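PDB 6PTM: uncharacterized protein from Bacteroides ovatus CL02T12C04, which probably acts as an exo-carrageenase of glycoside hydrolase family 42, cleaving carrageenan chains from their ends. Local coordinates for residues A[445-458]-A[488-501]. Residues are numbered along the deposited sequence; the frame is centred on the assembly and turned at random.
Sequences FDWVEICMAYDFMK and YARGNYWLATIHGL
His499, just past the C-terminal end of helix 488-498, lies against the near-parallel helix 448-458 and buries more surface in the contact than any other residue. Its ND1 donates to Asp455 OD1 at 2.8 Å (N-H...O 153°), arriving on the syn side but well out of the carboxylate plane. The carboxylate is moderately tilted against the imidazole. Cys451 covers one face of the imidazole, with CA and SG each 4.0 Å from the ring centroid. NE2 is bound to Glu708 and Asp455 OD2 to Tyr587, so outside partners help fix both groups. One water donates to both Asp455 OD1 and His499 O. Beside the ring, the buried Ile450 O has no hydrogen-bonding partner.

At the other end, Phe445 lays one ring face against Asn492 and Tyr488, with Leu495 CD2 at its edge. Its CG sits between the backbone N and carbonyl carbon, turning the ring toward helix 488-498. Asn492 ND2 hangs over the ring centre, 3.1 Å above the plane, while Asn492 OD1 is held by Ser427. Tyr488 turns its edge toward the Phe445 face in an offset edge-to-face pair, planes at 76°.

Between these ends, Ile450 reaches with CD1 to Leu495 CD2 and with CG2 to Ala496 CB. The helix axes approach to 8.8 Å at 12°. Strand 466-471 lies between the two helices in sequence, parallel in its sheet to 421-423 and 503-506, in line with the beta/alpha-barrel of this family. Helix 534-549 packs against helix 488-498, helix 398-401 against helix 448-460, and strand 707-715 touches Cys451, Leu495 and His499.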
loop_
_atom_site.group_PDB
_atom_site.type_symbol
_atom_site.label_atom_id
_atom_site.label_comp_id
_atom_site.label_asym_id
_atom_site.label_seq_id
_atom_site.Cartn_x
_atom_site.Cartn_y
_atom_site.Cartn_z
ATOM N N PHE A 445 -5.615 13.770 -5.325
ATOM C CA PHE A 445 -6.098 12.486 -4.758
ATOM C C PHE A 445 -5.488 12.329 -3.367
ATOM O O PHE A 445 -4.564 13.076 -2.989
ATOM C CB PHE A 445 -5.785 11.273 -5.664
ATOM C CG PHE A 445 -4.329 11.117 -6.048
ATOM C CD1 PHE A 445 -3.429 10.489 -5.205
ATOM C CD2 PHE A 445 -3.867 11.577 -7.262
ATOM C CE1 PHE A 445 -2.089 10.374 -5.547
ATOM C CE2 PHE A 445 -2.525 11.470 -7.598
ATOM C CZ PHE A 445 -1.636 10.888 -6.729
ATOM N N ASP A 446 -5.958 11.328 -2.641
ATOM C CA ASP A 446 -5.421 11.036 -1.297
ATOM C C ASP A 446 -4.087 10.309 -1.512
ATOM O O ASP A 446 -4.118 9.090 -1.699
ATOM C CB ASP A 446 -6.444 10.255 -0.462
ATOM C CG ASP A 446 -5.883 9.910 0.912
ATOM O OD1 ASP A 446 -4.772 10.399 1.223
ATOM O OD2 ASP A 446 -6.541 9.157 1.641
ATOM N N TRP A 447 -2.977 11.049 -1.477
ATOM C CA TRP A 447 -1.593 10.578 -1.750
ATOM C C TRP A 447 -0.935 9.956 -0.503
ATOM O O TRP A 447 0.212 9.511 -0.628
ATOM C CB TRP A 447 -0.711 11.739 -2.261
ATOM C CG TRP A 447 -0.563 12.857 -1.268
ATOM C CD1 TRP A 447 -1.571 13.652 -0.788
ATOM C CD2 TRP A 447 0.624 13.268 -0.559
ATOM N NE1 TRP A 447 -1.095 14.544 0.134
ATOM C CE2 TRP A 447 0.252 14.348 0.287
ATOM C CE3 TRP A 447 1.960 12.860 -0.570
ATOM C CZ2 TRP A 447 1.156 14.979 1.132
ATOM C CZ3 TRP A 447 2.864 13.515 0.237
ATOM C CH2 TRP A 447 2.463 14.542 1.089
ATOM N N VAL A 448 -1.564 9.993 0.671
ATOM C CA VAL A 448 -0.844 9.835 1.971
ATOM C C VAL A 448 -0.448 8.356 2.167
ATOM O O VAL A 448 0.686 8.116 2.612
ATOM C CB VAL A 448 -1.646 10.393 3.171
ATOM C CG1 VAL A 448 -0.954 10.093 4.478
ATOM C CG2 VAL A 448 -1.829 11.900 3.080
ATOM N N GLU A 449 -1.329 7.402 1.853
ATOM C CA GLU A 449 -1.006 5.960 2.030
ATOM C C GLU A 449 0.103 5.516 1.053
ATOM O O GLU A 449 1.106 4.903 1.526
ATOM C CB GLU A 449 -2.276 5.139 1.918
ATOM C CG GLU A 449 -3.240 5.446 3.037
ATOM C CD GLU A 449 -4.522 4.647 2.957
ATOM O OE1 GLU A 449 -4.476 3.460 2.526
ATOM O OE2 GLU A 449 -5.548 5.233 3.295
ATOM N N ILE A 450 -0.024 5.776 -0.258
ATOM C CA ILE A 450 0.967 5.266 -1.259
ATOM C C ILE A 450 2.296 6.042 -1.207
ATOM O O ILE A 450 3.277 5.537 -1.781
ATOM C CB ILE A 450 0.382 5.245 -2.676
ATOM C CG1 ILE A 450 -0.068 6.620 -3.172
ATOM C CG2 ILE A 450 -0.735 4.211 -2.781
ATOM C CD1 ILE A 450 -0.424 6.611 -4.655
ATOM N N CYS A 451 2.343 7.244 -0.623
ATOM C CA CYS A 451 3.607 7.991 -0.424
ATOM C C CYS A 451 4.119 7.775 1.014
ATOM O O CYS A 451 5.092 7.046 1.209
ATOM C CB CYS A 451 3.455 9.460 -0.768
ATOM S SG CYS A 451 3.184 9.735 -2.542
ATOM N N MET A 452 3.433 8.308 2.010
ATOM C CA MET A 452 3.971 8.354 3.396
ATOM C C MET A 452 3.917 6.976 4.052
ATOM O O MET A 452 4.940 6.598 4.585
ATOM C CB MET A 452 3.246 9.358 4.282
ATOM C CG MET A 452 4.029 9.614 5.527
ATOM S SD MET A 452 3.305 10.937 6.522
ATOM C CE MET A 452 1.892 10.103 7.243
ATOM N N ALA A 453 2.818 6.225 3.988
ATOM C CA ALA A 453 2.769 4.879 4.628
ATOM C C ALA A 453 3.750 3.902 3.930
ATOM O O ALA A 453 4.439 3.142 4.631
ATOM C CB ALA A 453 1.365 4.341 4.649
ATOM N N TYR A 454 3.806 3.893 2.591
ATOM C CA TYR A 454 4.786 3.089 1.806
ATOM C C TYR A 454 6.209 3.440 2.285
ATOM O O TYR A 454 7.052 2.526 2.505
ATOM C CB TYR A 454 4.492 3.275 0.306
ATOM C CG TYR A 454 3.357 2.407 -0.202
ATOM C CD1 TYR A 454 2.456 1.788 0.667
ATOM C CD2 TYR A 454 3.172 2.200 -1.557
ATOM C CE1 TYR A 454 1.430 0.989 0.195
ATOM C CE2 TYR A 454 2.141 1.408 -2.042
ATOM C CZ TYR A 454 1.286 0.780 -1.167
ATOM O OH TYR A 454 0.307 -0.032 -1.663
ATOM N N ASP A 455 6.494 4.735 2.435
ATOM C CA ASP A 455 7.838 5.209 2.858
ATOM C C ASP A 455 8.144 4.705 4.279
ATOM O O ASP A 455 9.321 4.364 4.556
ATOM C CB ASP A 455 7.975 6.729 2.699
ATOM C CG ASP A 455 8.098 7.165 1.241
ATOM O OD1 ASP A 455 8.265 6.250 0.378
ATOM O OD2 ASP A 455 7.988 8.402 0.969
ATOM N N PHE A 456 7.143 4.623 5.146
ATOM C CA PHE A 456 7.331 4.088 6.508
ATOM C C PHE A 456 7.649 2.581 6.401
ATOM O O PHE A 456 8.640 2.119 7.005
ATOM C CB PHE A 456 6.143 4.459 7.396
ATOM C CG PHE A 456 6.255 3.921 8.798
ATOM C CD1 PHE A 456 7.019 4.579 9.752
ATOM C CD2 PHE A 456 5.669 2.706 9.143
ATOM C CE1 PHE A 456 7.146 4.059 11.040
ATOM C CE2 PHE A 456 5.774 2.207 10.441
ATOM C CZ PHE A 456 6.522 2.873 11.383
ATOM N N MET A 457 6.819 1.834 5.687
ATOM C CA MET A 457 6.994 0.375 5.499
ATOM C C MET A 457 8.392 0.101 4.875
ATOM O O MET A 457 9.084 -0.819 5.342
ATOM C CB MET A 457 5.879 -0.157 4.596
ATOM C CG MET A 457 4.528 -0.230 5.227
ATOM S SD MET A 457 3.274 -0.727 3.975
ATOM C CE MET A 457 1.934 0.419 4.295
ATOM N N LYS A 458 8.828 0.870 3.866
ATOM C CA LYS A 458 10.141 0.633 3.234
ATOM C C LYS A 458 11.275 1.126 4.153
ATOM O O LYS A 458 12.381 0.556 4.065
ATOM C CB LYS A 458 10.216 1.294 1.861
ATOM C CG LYS A 458 9.290 0.689 0.810
ATOM C CD LYS A 458 9.747 -0.694 0.342
ATOM C CE LYS A 458 10.812 -0.546 -0.714
ATOM N NZ LYS A 458 11.310 -1.853 -1.156
ATOM N N TYR A 488 -5.116 9.440 -14.497
ATOM C CA TYR A 488 -5.217 9.226 -13.040
ATOM C C TYR A 488 -4.696 7.823 -12.712
ATOM O O TYR A 488 -3.895 7.658 -11.775
ATOM C CB TYR A 488 -6.652 9.383 -12.522
ATOM C CG TYR A 488 -6.750 8.866 -11.116
ATOM C CD1 TYR A 488 -6.226 9.588 -10.044
ATOM C CD2 TYR A 488 -7.210 7.582 -10.880
ATOM C CE1 TYR A 488 -6.232 9.067 -8.756
ATOM C CE2 TYR A 488 -7.239 7.056 -9.600
ATOM C CZ TYR A 488 -6.744 7.795 -8.534
ATOM O OH TYR A 488 -6.767 7.236 -7.273
ATOM N N ALA A 489 -5.133 6.835 -13.483
ATOM C CA ALA A 489 -4.844 5.424 -13.154
ATOM C C ALA A 489 -3.325 5.205 -13.258
ATOM O O ALA A 489 -2.675 4.599 -12.308
ATOM C CB ALA A 489 -5.631 4.501 -14.064
ATOM N N ARG A 490 -2.741 5.659 -14.375
ATOM C CA ARG A 490 -1.276 5.548 -14.647
ATOM C C ARG A 490 -0.484 6.292 -13.564
ATOM O O ARG A 490 0.496 5.727 -13.042
ATOM C CB ARG A 490 -0.941 6.118 -16.024
ATOM C CG ARG A 490 0.536 6.365 -16.278
ATOM C CD ARG A 490 0.758 6.798 -17.716
ATOM N NE ARG A 490 0.496 5.702 -18.646
ATOM C CZ ARG A 490 1.386 4.790 -19.051
ATOM N NH1 ARG A 490 2.626 4.836 -18.616
ATOM N NH2 ARG A 490 1.028 3.821 -19.894
ATOM N N GLY A 491 -0.844 7.530 -13.263
ATOM C CA GLY A 491 -0.093 8.327 -12.261
ATOM C C GLY A 491 -0.033 7.626 -10.921
ATOM O O GLY A 491 1.003 7.652 -10.235
ATOM N N ASN A 492 -1.128 7.002 -10.528
ATOM C CA ASN A 492 -1.257 6.361 -9.207
ATOM C C ASN A 492 -0.421 5.090 -9.163
ATOM O O ASN A 492 0.257 4.890 -8.148
ATOM C CB ASN A 492 -2.724 6.092 -8.885
ATOM C CG ASN A 492 -3.142 6.780 -7.615
ATOM O OD1 ASN A 492 -3.365 6.120 -6.600
ATOM N ND2 ASN A 492 -3.229 8.103 -7.666
ATOM N N TYR A 493 -0.494 4.241 -10.175
ATOM C CA TYR A 493 0.250 2.965 -10.143
ATOM C C TYR A 493 1.731 3.311 -10.265
ATOM O O TYR A 493 2.573 2.663 -9.663
ATOM C CB TYR A 493 -0.245 1.977 -11.201
ATOM C CG TYR A 493 -1.447 1.203 -10.743
ATOM C CD1 TYR A 493 -2.709 1.763 -10.830
ATOM C CD2 TYR A 493 -1.331 -0.044 -10.169
ATOM C CE1 TYR A 493 -3.828 1.098 -10.356
ATOM C CE2 TYR A 493 -2.452 -0.739 -9.722
ATOM C CZ TYR A 493 -3.704 -0.154 -9.792
ATOM O OH TYR A 493 -4.818 -0.797 -9.349
ATOM N N TRP A 494 2.035 4.331 -11.052
ATOM C CA TRP A 494 3.443 4.728 -11.266
ATOM C C TRP A 494 4.009 5.228 -9.921
ATOM O O TRP A 494 5.105 4.785 -9.485
ATOM C CB TRP A 494 3.524 5.787 -12.376
ATOM C CG TRP A 494 4.933 6.111 -12.744
ATOM C CD1 TRP A 494 5.781 6.935 -12.082
ATOM C CD2 TRP A 494 5.672 5.577 -13.854
ATOM N NE1 TRP A 494 6.994 6.962 -12.702
ATOM C CE2 TRP A 494 6.957 6.146 -13.798
ATOM C CE3 TRP A 494 5.364 4.695 -14.886
ATOM C CZ2 TRP A 494 7.937 5.832 -14.724
ATOM C CZ3 TRP A 494 6.328 4.383 -15.807
ATOM C CH2 TRP A 494 7.604 4.937 -15.720
ATOM N N LEU A 495 3.296 6.160 -9.291
ATOM C CA LEU A 495 3.759 6.778 -8.035
ATOM C C LEU A 495 3.911 5.697 -6.951
ATOM O O LEU A 495 4.978 5.625 -6.297
ATOM C CB LEU A 495 2.771 7.889 -7.658
ATOM C CG LEU A 495 3.046 8.622 -6.353
ATOM C CD1 LEU A 495 4.342 9.405 -6.424
ATOM C CD2 LEU A 495 1.846 9.496 -5.994
ATOM N N ALA A 496 2.904 4.836 -6.780
ATOM C CA ALA A 496 2.941 3.768 -5.769
ATOM C C ALA A 496 4.174 2.879 -6.018
ATOM O O ALA A 496 4.877 2.499 -5.030
ATOM C CB ALA A 496 1.667 2.967 -5.787
ATOM N N THR A 497 4.482 2.619 -7.286
ATOM C CA THR A 497 5.627 1.760 -7.653
ATOM C C THR A 497 6.940 2.474 -7.317
ATOM O O THR A 497 7.843 1.818 -6.764
ATOM C CB THR A 497 5.553 1.297 -9.113
ATOM O OG1 THR A 497 4.294 0.646 -9.276
ATOM C CG2 THR A 497 6.710 0.364 -9.384
ATOM N N ILE A 498 7.032 3.774 -7.578
ATOM C CA ILE A 498 8.226 4.560 -7.165
ATOM C C ILE A 498 8.457 4.392 -5.646
ATOM O O ILE A 498 9.633 4.311 -5.227
ATOM C CB ILE A 498 8.104 6.023 -7.603
ATOM C CG1 ILE A 498 8.200 6.148 -9.134
ATOM C CG2 ILE A 498 9.117 6.894 -6.859
ATOM C CD1 ILE A 498 9.531 5.784 -9.733
ATOM N N HIS A 499 7.392 4.312 -4.845
ATOM C CA HIS A 499 7.474 4.243 -3.368
ATOM C C HIS A 499 7.551 2.788 -2.867
ATOM O O HIS A 499 7.458 2.598 -1.637
ATOM C CB HIS A 499 6.331 5.052 -2.786
ATOM C CG HIS A 499 6.494 6.544 -2.929
ATOM N ND1 HIS A 499 6.888 7.343 -1.862
ATOM C CD2 HIS A 499 6.340 7.371 -3.994
ATOM C CE1 HIS A 499 6.939 8.603 -2.249
ATOM N NE2 HIS A 499 6.596 8.652 -3.581
ATOM N N GLY A 500 7.645 1.792 -3.753
ATOM C CA GLY A 500 7.968 0.411 -3.344
ATOM C C GLY A 500 7.010 -0.657 -3.846
ATOM O O GLY A 500 7.344 -1.827 -3.726
ATOM N N LEU A 501 5.848 -0.291 -4.359
ATOM C CA LEU A 501 4.863 -1.309 -4.790
ATOM C C LEU A 501 5.450 -2.219 -5.878
ATOM O O LEU A 501 5.944 -1.715 -6.919
ATOM C CB LEU A 501 3.619 -0.601 -5.301
ATOM C CG LEU A 501 2.488 -1.511 -5.770
ATOM C CD1 LEU A 501 2.020 -2.421 -4.626
ATOM C CD2 LEU A 501 1.359 -0.628 -6.274
HETATM O O HOH W 1 9.570 4.045 -0.260
HETATM O O HOH W 2 9.220 -3.024 -2.114
#